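Local atomic coordinates of ribonuclease J (PDB entry 5HAB), a protein that probably degrades RNA as a metal-dependent exoribonuclease of the beta-CASP group within the metallo-beta-lactamase superfamily. Residues E77-E80 / D86-I89. The protein carries 1 engineered substitution. Sequence-based numbering, arbitrary orientation.
Sequences ELIE and DDTI
Ile-79 reaches from helix 75-81 onto Asp-86 and Asp-87. The CG2 methyl sits over the flat face of the Asp-86 carboxylate, 3.6 Å from Asp-86 CG and nearly as close to Asp-86 CB. The side chains of Ile-79 and Asp-86 run at about a right angle to each other. The longer branch ends more loosely: Ile-79 CD1 lies 4.0 Å from Asp-87 OD1 and only brushes Thr-88 CG2 at 4.5 Å. A chi1 of -69° sets CG1 beside the backbone N and CG2 anti to it, which sends CG2 to Asp-86 and CD1 toward Asp-87. No hydrogen bond joins the two segments; the contact is van der Waals.

The carboxylate under the methyl is steadied from its own segment. Asp-86 OD1 accepts a bond of 2.7 Å from Thr-88 OG1, arriving on the syn side but 27° out of the carboxylate plane. A weak bond from Thr-88 N to the same oxygen completes an Asx turn. On the inner side, Asp-87 is buried against Leu-116, its OD2 hydrogen-bonded to Tyr-120 OH. Ile-84, in the intervening loop, also touches Ile-79. The outer side is looser: Thr-88 is exposed and only lightly covered. The loop after helix 75-81 thus folds back so that its Asp-86 to Thr-88 part packs on Ile-79 of that helix, in the connection leading to strand 96-102 of the metallo-beta-lactamase fold.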
loop_
_atom_site.group_PDB
_atom_site.type_symbol
_atom_site.label_atom_id
_atom_site.label_comp_id
_atom_site.label_asym_id
_atom_site.label_seq_id
_atom_site.Cartn_x
_atom_site.Cartn_y
_atom_site.Cartn_z
ATOM N N GLU B 77 6.505 27.693 22.981
ATOM C CA GLU B 77 6.037 27.740 21.606
ATOM C C GLU B 77 6.315 26.390 20.954
ATOM O O GLU B 77 5.490 25.857 20.206
ATOM C CB GLU B 77 6.726 28.874 20.847
ATOM C CG GLU B 77 6.457 28.906 19.356
ATOM C CD GLU B 77 7.107 30.100 18.680
ATOM O OE1 GLU B 77 6.922 30.271 17.456
ATOM O OE2 GLU B 77 7.812 30.868 19.374
ATOM N N LEU B 78 7.470 25.826 21.284
ATOM C CA LEU B 78 7.832 24.500 20.822
ATOM C C LEU B 78 6.871 23.457 21.383
ATOM O O LEU B 78 6.533 22.501 20.703
ATOM C CB LEU B 78 9.267 24.170 21.221
ATOM C CG LEU B 78 10.379 24.862 20.435
ATOM C CD1 LEU B 78 11.710 24.627 21.119
ATOM C CD2 LEU B 78 10.421 24.350 19.005
ATOM N N ILE B 79 6.413 23.651 22.616
ATOM C CA ILE B 79 5.461 22.726 23.215
ATOM C C ILE B 79 4.120 22.826 22.497
ATOM O O ILE B 79 3.486 21.807 22.217
ATOM C CB ILE B 79 5.300 22.977 24.720
ATOM C CG1 ILE B 79 6.572 22.580 25.464
ATOM C CG2 ILE B 79 4.132 22.184 25.267
ATOM C CD1 ILE B 79 6.508 22.838 26.948
ATOM N N GLU B 80 3.697 24.050 22.189
ATOM C CA GLU B 80 2.453 24.262 21.445
ATOM C C GLU B 80 2.525 23.627 20.055
ATOM O O GLU B 80 1.520 23.138 19.544
ATOM C CB GLU B 80 2.127 25.754 21.328
ATOM C CG GLU B 80 1.807 26.432 22.658
ATOM C CD GLU B 80 1.604 27.936 22.522
ATOM O OE1 GLU B 80 1.354 28.407 21.392
ATOM O OE2 GLU B 80 1.694 28.649 23.545
ATOM N N ASP B 86 5.575 18.128 26.438
ATOM C CA ASP B 86 4.860 19.042 27.313
ATOM C C ASP B 86 5.118 18.666 28.762
ATOM O O ASP B 86 4.346 17.922 29.361
ATOM C CB ASP B 86 3.366 19.001 27.013
ATOM C CG ASP B 86 2.587 20.051 27.770
ATOM O OD1 ASP B 86 3.179 20.767 28.604
ATOM O OD2 ASP B 86 1.370 20.158 27.526
ATOM N N ASP B 87 6.187 19.204 29.333
ATOM C CA ASP B 87 6.577 18.842 30.687
ATOM C C ASP B 87 5.945 19.735 31.758
ATOM O O ASP B 87 6.291 19.628 32.932
ATOM C CB ASP B 87 8.100 18.862 30.815
ATOM C CG ASP B 87 8.675 20.257 30.753
ATOM O OD1 ASP B 87 8.011 21.163 30.203
ATOM O OD2 ASP B 87 9.802 20.442 31.252
ATOM N N THR B 88 5.021 20.606 31.362
ATOM C CA THR B 88 4.314 21.435 32.336
ATOM C C THR B 88 3.520 20.553 33.302
ATOM O O THR B 88 3.322 20.912 34.467
ATOM C CB THR B 88 3.360 22.442 31.652
ATOM O OG1 THR B 88 2.331 21.736 30.951
ATOM C CG2 THR B 88 4.122 23.328 30.676
ATOM N N ILE B 89 3.117 19.376 32.825
ATOM C CA ILE B 89 2.414 18.399 33.653
ATOM C C ILE B 89 3.235 18.007 34.876
ATOM O O ILE B 89 2.696 17.450 35.827
ATOM C CB ILE B 89 2.052 17.130 32.870
ATOM C CG1 ILE B 89 3.326 16.360 32.512
ATOM C CG2 ILE B 89 1.234 17.477 31.633
ATOM C CD1 ILE B 89 3.206 14.879 32.703
#